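Local structure of DegV family protein (Streptococcus agalactiae, 3LUP) at residues R216-V221 against Y247-K252; D25-D30 against C77-E82. The protein binds a fatty acid, elaidic acid in this crystal, and may take part in lipid transport or fatty acid metabolism. All blocks are in the same frame, centred on the assembly; numbering follows the deposited sequence.

Contact 1. Residues R216-V221 against Y247-K252; sequences RLAEIV and YNLLAK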
loop_
_atom_site.group_PDB
_atom_site.type_symbol
_atom_site.label_atom_id
_atom_site.label_comp_id
_atom_site.label_asym_id
_atom_site.label_seq_id
_atom_site.Cartn_x
_atom_site.Cartn_y
_atom_site.Cartn_z
ATOM N N ARG A 216 -10.613 19.141 -2.173
ATOM C CA ARG A 216 -9.529 18.980 -3.130
ATOM C C ARG A 216 -9.213 17.503 -3.468
ATOM O O ARG A 216 -8.959 17.183 -4.620
ATOM C CB ARG A 216 -8.290 19.732 -2.647
ATOM C CG ARG A 216 -7.226 19.926 -3.704
ATOM C CD ARG A 216 -7.557 21.038 -4.742
ATOM N NE ARG A 216 -6.719 20.825 -5.925
ATOM C CZ ARG A 216 -7.081 20.117 -6.997
ATOM N NH1 ARG A 216 -8.296 19.579 -7.077
ATOM N NH2 ARG A 216 -6.234 19.954 -8.006
ATOM N N LEU A 217 -9.248 16.606 -2.484
ATOM C CA LEU A 217 -9.099 15.169 -2.755
ATOM C C LEU A 217 -10.161 14.624 -3.731
ATOM O O LEU A 217 -9.828 13.932 -4.705
ATOM C CB LEU A 217 -9.137 14.356 -1.455
ATOM C CG LEU A 217 -7.913 14.321 -0.533
ATOM C CD1 LEU A 217 -8.284 13.552 0.707
ATOM C CD2 LEU A 217 -6.667 13.708 -1.206
ATOM N N ALA A 218 -11.430 14.945 -3.463
ATOM C CA ALA A 218 -12.529 14.564 -4.356
ATOM C C ALA A 218 -12.326 15.087 -5.772
ATOM O O ALA A 218 -12.553 14.361 -6.731
ATOM C CB ALA A 218 -13.847 15.022 -3.820
ATOM N N GLU A 219 -11.878 16.330 -5.913
ATOM C CA GLU A 219 -11.602 16.874 -7.243
ATOM C C GLU A 219 -10.475 16.123 -7.949
ATOM O O GLU A 219 -10.539 15.890 -9.165
ATOM C CB GLU A 219 -11.297 18.365 -7.171
ATOM C CG GLU A 219 -12.536 19.224 -6.946
ATOM C CD GLU A 219 -12.206 20.606 -6.400
ATOM O OE1 GLU A 219 -11.042 21.054 -6.551
ATOM O OE2 GLU A 219 -13.110 21.248 -5.813
ATOM N N ILE A 220 -9.470 15.720 -7.175
ATOM C CA ILE A 220 -8.302 15.025 -7.707
ATOM C C ILE A 220 -8.680 13.648 -8.229
ATOM O O ILE A 220 -8.216 13.243 -9.295
ATOM C CB ILE A 220 -7.175 14.916 -6.663
ATOM C CG1 ILE A 220 -6.549 16.291 -6.410
ATOM C CG2 ILE A 220 -6.098 13.987 -7.154
ATOM C CD1 ILE A 220 -5.552 16.336 -5.281
ATOM N N VAL A 221 -9.527 12.940 -7.484
ATOM C CA VAL A 221 -10.077 11.650 -7.934
ATOM C C VAL A 221 -10.747 11.771 -9.312
ATOM O O VAL A 221 -10.594 10.897 -10.171
ATOM C CB VAL A 221 -11.131 11.089 -6.942
ATOM C CG1 VAL A 221 -11.783 9.835 -7.498
ATOM C CG2 VAL A 221 -10.516 10.788 -5.598
ATOM N N TYR A 247 -16.243 10.289 0.961
ATOM C CA TYR A 247 -17.164 9.373 0.291
ATOM C C TYR A 247 -18.343 10.120 -0.297
ATOM O O TYR A 247 -18.723 9.882 -1.450
ATOM C CB TYR A 247 -17.676 8.315 1.267
ATOM C CG TYR A 247 -18.582 7.276 0.649
ATOM C CD1 TYR A 247 -18.060 6.095 0.109
ATOM C CD2 TYR A 247 -19.964 7.459 0.621
ATOM C CE1 TYR A 247 -18.886 5.138 -0.451
ATOM C CE2 TYR A 247 -20.799 6.500 0.072
ATOM C CZ TYR A 247 -20.253 5.346 -0.459
ATOM O OH TYR A 247 -21.086 4.410 -1.011
ATOM N N ASN A 248 -18.918 11.014 0.508
ATOM C CA ASN A 248 -20.046 11.838 0.077
ATOM C C ASN A 248 -19.654 12.802 -1.026
ATOM O O ASN A 248 -20.371 12.918 -2.005
ATOM C CB ASN A 248 -20.680 12.573 1.254
ATOM C CG ASN A 248 -21.296 11.623 2.266
ATOM O OD1 ASN A 248 -21.770 10.537 1.914
ATOM N ND2 ASN A 248 -21.282 12.021 3.535
ATOM N N LEU A 249 -18.505 13.461 -0.883
ATOM C CA LEU A 249 -17.981 14.316 -1.940
ATOM C C LEU A 249 -17.847 13.562 -3.262
ATOM O O LEU A 249 -18.120 14.114 -4.321
ATOM C CB LEU A 249 -16.625 14.906 -1.549
ATOM C CG LEU A 249 -16.585 15.931 -0.412
ATOM C CD1 LEU A 249 -15.139 16.117 0.107
ATOM C CD2 LEU A 249 -17.234 17.265 -0.819
ATOM N N LEU A 250 -17.429 12.299 -3.191
ATOM C CA LEU A 250 -17.291 11.446 -4.365
ATOM C C LEU A 250 -18.620 10.842 -4.809
ATOM O O LEU A 250 -18.812 10.551 -5.990
ATOM C CB LEU A 250 -16.271 10.350 -4.094
ATOM C CG LEU A 250 -14.826 10.846 -4.027
ATOM C CD1 LEU A 250 -13.916 9.673 -3.796
ATOM C CD2 LEU A 250 -14.439 11.565 -5.310
ATOM N N ALA A 251 -19.531 10.659 -3.859
ATOM C CA ALA A 251 -20.883 10.215 -4.168
ATOM C C ALA A 251 -21.574 11.291 -4.994
ATOM O O ALA A 251 -22.141 11.010 -6.046
ATOM C CB ALA A 251 -21.668 9.924 -2.882
ATOM N N LYS A 252 -21.494 12.528 -4.514
ATOM C CA LYS A 252 -22.038 13.681 -5.224
ATOM C C LYS A 252 -21.434 13.791 -6.623
ATOM O O LYS A 252 -22.139 14.085 -7.577
ATOM C CB LYS A 252 -21.823 14.988 -4.439
ATOM C CG LYS A 252 -22.473 16.188 -5.105
ATOM C CD LYS A 252 -22.371 17.476 -4.312
ATOM C CE LYS A 252 -23.144 18.586 -5.016
ATOM N NZ LYS A 252 -23.224 19.835 -4.204
#

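Contact 2. Residues D25-D30 against C77-E82; sequences DVYVLD and CQLEKE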
loop_
_atom_site.group_PDB
_atom_site.type_symbol
_atom_site.label_atom_id
_atom_site.label_comp_id
_atom_site.label_asym_id
_atom_site.label_seq_id
_atom_site.Cartn_x
_atom_site.Cartn_y
_atom_site.Cartn_z
ATOM N N ASP A 25 -2.904 -19.802 -3.756
ATOM C CA ASP A 25 -1.689 -19.418 -4.459
ATOM C C ASP A 25 -1.165 -18.063 -3.995
ATOM O O ASP A 25 -0.226 -17.516 -4.578
ATOM C CB ASP A 25 -1.921 -19.416 -5.970
ATOM C CG ASP A 25 -2.285 -20.798 -6.515
ATOM O OD1 ASP A 25 -1.780 -21.811 -5.978
ATOM O OD2 ASP A 25 -3.067 -20.860 -7.496
ATOM N N VAL A 26 -1.767 -17.543 -2.930
ATOM C CA VAL A 26 -1.409 -16.231 -2.400
ATOM C C VAL A 26 -0.624 -16.383 -1.100
ATOM O O VAL A 26 -1.091 -17.011 -0.167
ATOM C CB VAL A 26 -2.663 -15.314 -2.223
ATOM C CG1 VAL A 26 -2.303 -14.012 -1.552
ATOM C CG2 VAL A 26 -3.299 -15.016 -3.572
ATOM N N TYR A 27 0.586 -15.829 -1.060
ATOM C CA TYR A 27 1.424 -15.876 0.140
ATOM C C TYR A 27 1.729 -14.465 0.651
ATOM O O TYR A 27 2.064 -13.569 -0.135
ATOM C CB TYR A 27 2.693 -16.686 -0.133
ATOM C CG TYR A 27 2.370 -18.086 -0.598
ATOM C CD1 TYR A 27 2.355 -19.153 0.302
ATOM C CD2 TYR A 27 2.038 -18.340 -1.943
ATOM C CE1 TYR A 27 2.034 -20.446 -0.120
ATOM C CE2 TYR A 27 1.708 -19.624 -2.379
ATOM C CZ TYR A 27 1.708 -20.673 -1.461
ATOM O OH TYR A 27 1.394 -21.946 -1.884
ATOM N N VAL A 28 1.583 -14.271 1.961
ATOM C CA VAL A 28 1.698 -12.945 2.567
ATOM C C VAL A 28 2.783 -12.929 3.620
ATOM O O VAL A 28 2.661 -13.595 4.654
ATOM C CB VAL A 28 0.381 -12.462 3.258
ATOM C CG1 VAL A 28 0.502 -11.001 3.578
ATOM C CG2 VAL A 28 -0.845 -12.702 2.399
ATOM N N LEU A 29 3.824 -12.149 3.355
ATOM C CA LEU A 29 4.919 -11.923 4.300
ATOM C C LEU A 29 4.514 -10.909 5.364
ATOM O O LEU A 29 3.903 -9.893 5.033
ATOM C CB LEU A 29 6.136 -11.373 3.555
ATOM C CG LEU A 29 7.150 -12.293 2.888
ATOM C CD1 LEU A 29 6.513 -13.561 2.381
ATOM C CD2 LEU A 29 7.866 -11.556 1.759
ATOM N N ASP A 30 4.879 -11.164 6.623
ATOM C CA ASP A 30 4.571 -10.234 7.716
ATOM C C ASP A 30 5.554 -9.076 7.852
ATOM O O ASP A 30 6.763 -9.246 7.703
ATOM C CB ASP A 30 4.464 -10.974 9.048
ATOM C CG ASP A 30 3.374 -12.035 9.039
ATOM O OD1 ASP A 30 2.309 -11.825 8.407
ATOM O OD2 ASP A 30 3.592 -13.097 9.664
ATOM N N CYS A 77 11.876 -21.364 -1.959
ATOM C CA CYS A 77 12.323 -22.747 -2.015
ATOM C C CYS A 77 11.138 -23.705 -1.854
ATOM O O CYS A 77 10.982 -24.642 -2.638
ATOM C CB CYS A 77 13.394 -22.985 -0.948
ATOM S SG CYS A 77 13.930 -24.693 -0.806
ATOM N N GLN A 78 10.298 -23.441 -0.850
ATOM C CA GLN A 78 9.063 -24.206 -0.599
ATOM C C GLN A 78 8.110 -24.249 -1.810
ATOM O O GLN A 78 7.534 -25.292 -2.127
ATOM C CB GLN A 78 8.345 -23.663 0.652
ATOM C CG GLN A 78 7.321 -24.610 1.272
ATOM C CD GLN A 78 7.884 -26.023 1.553
ATOM O OE1 GLN A 78 9.037 -26.178 1.966
ATOM N NE2 GLN A 78 7.055 -27.054 1.338
ATOM N N LEU A 79 7.956 -23.118 -2.487
ATOM C CA LEU A 79 7.109 -23.045 -3.675
ATOM C C LEU A 79 7.660 -23.908 -4.815
ATOM O O LEU A 79 6.907 -24.626 -5.481
ATOM C CB LEU A 79 6.920 -21.583 -4.116
ATOM C CG LEU A 79 6.135 -20.685 -3.143
ATOM C CD1 LEU A 79 6.407 -19.217 -3.374
ATOM C CD2 LEU A 79 4.664 -20.954 -3.229
ATOM N N GLU A 80 8.979 -23.848 -5.009
ATOM C CA GLU A 80 9.672 -24.656 -6.009
ATOM C C GLU A 80 9.392 -26.142 -5.834
ATOM O O GLU A 80 9.125 -26.833 -6.813
ATOM C CB GLU A 80 11.175 -24.389 -5.950
ATOM C CG GLU A 80 12.051 -25.141 -6.958
ATOM C CD GLU A 80 13.528 -24.720 -6.856
ATOM O OE1 GLU A 80 13.817 -23.491 -6.791
ATOM O OE2 GLU A 80 14.408 -25.615 -6.833
ATOM N N LYS A 81 9.458 -26.629 -4.593
ATOM C CA LYS A 81 9.168 -28.041 -4.325
ATOM C C LYS A 81 7.672 -28.354 -4.168
ATOM O O LYS A 81 7.258 -29.502 -4.225
ATOM C CB LYS A 81 10.016 -28.605 -3.179
ATOM C CG LYS A 81 10.043 -27.807 -1.903
ATOM C CD LYS A 81 11.285 -28.176 -1.087
ATOM C CE LYS A 81 11.050 -27.944 0.399
ATOM N NZ LYS A 81 12.314 -27.891 1.204
ATOM N N GLU A 82 6.861 -27.321 -4.008
ATOM C CA GLU A 82 5.426 -27.513 -4.015
ATOM C C GLU A 82 4.916 -27.593 -5.472
ATOM O O GLU A 82 3.711 -27.781 -5.707
ATOM C CB GLU A 82 4.745 -26.406 -3.198
ATOM C CG GLU A 82 3.864 -26.951 -2.100
ATOM C CD GLU A 82 3.743 -26.040 -0.878
ATOM O OE1 GLU A 82 3.461 -24.821 -1.036
ATOM O OE2 GLU A 82 3.907 -26.566 0.254
#

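Contact 1. Residues R216-V221 against Y247-K252
A218 presses its methyl group against the helix holding L249 and L250, and its CB lies 3.6 Å from L249 CB, the shortest approach between 216-221 and 247-252. A small side chain fits between the axes of the two segments, which pass 9.1 Å apart at a crossing angle of -43°. L250 packs beside it. It leaves its backbone alongside the partner helix, but its end bends back to it, and CD2 settles against the backbone of A218, 3.7 Å from A218 O, as well as against A218 CB at 3.8 Å. One turn on, V221 meets the same methyl, its CB 3.7 Å from L250 CD2, while V221 CG2 lies 4.0 Å from L250 CD1. The two branched side chains cross at about a right angle, V221 placing CG1 anti to its backbone N (chi1 174°), from where CG1 also touches CD2 of L250. V221 packs on F279 and L250 on L259, both from the mixed sheet, and both touch L255 in the loop between helix 240-252 and strand 259-263.

While A218, L250 and V221 pack over several atoms, L249 touches through CB alone at the partly exposed border; its branched end takes little part. Farther round helix 210-224, E219 is exposed and turned away from the partner helix; its OE1 forms a salt bridge with R216 NH1 at 3.2 Å, though the hydrogen bond within it is weak. R216 reaches a second acid through NE, paired with E205. Long charged chains suit this side of the helix, where they pair with each other and E205.

With alanine, valine and leucine alone in touch, the two helices are joined by shape and the burial of apolar surface, whereas the charged pairing stays off the interface.

Contact 2. Residues D25-D30 against C77-E82
Apolar contact dominates between Y27 and L79. L79 CD2 sits over one face of the Y27 ring, displaced to one side of it, 3.4 Å from CE2 and 3.5 Å from CZ, a CH-pi type of approach. The leucine projects from helix 69-81 with CG anti to its carbonyl carbon (chi1 -66°), which carries the methyl out to the ring. A branched aliphatic residue suits this buried place, since L79 also packs on A7 and I9 of strand 6-11; Y27 in turn rests on I9 and L75.

The polar part lies at the phenol end. Y27 OH is 3.6 Å from E82 OE1, too long for a hydrogen bond, and the ring and carboxylate planes are 24° apart. The hydroxyl finds its partner in Y84 OH instead, which is also bonded to D25 OD1. E82 is exposed, and its OE2 receives a weak bond from Q78 NE2. Tyrosine fits this edge because its ring can be covered while its hydroxyl reaches the polar margin.

Strand 26-29 is the outermost strand of a four-stranded parallel sheet of order 2-1-3-4, and helix 69-81 covers one face: the layered alpha/beta packing of the N-terminal part of a DegV fold.

Overall arrangement
Contacts 1 and 2 lie on opposite sides of the chain's centre, their own centres 39 Å apart and their nearest atoms about 25 Å apart, so neither touches the other. They follow in series along the sequence and belong to different sheets: contact 2 joins a helix to the edge strand of the four-stranded parallel sheet, while contact 1 joins two helices that lie on the mixed six-stranded one. The side chain of V221 in contact 1 is about 10 Å from the bound elaidic acid, near but not touching it. Near contact 2 the side chain of Y27 is about 5 Å from a glycerol, probably a crystallisation additive.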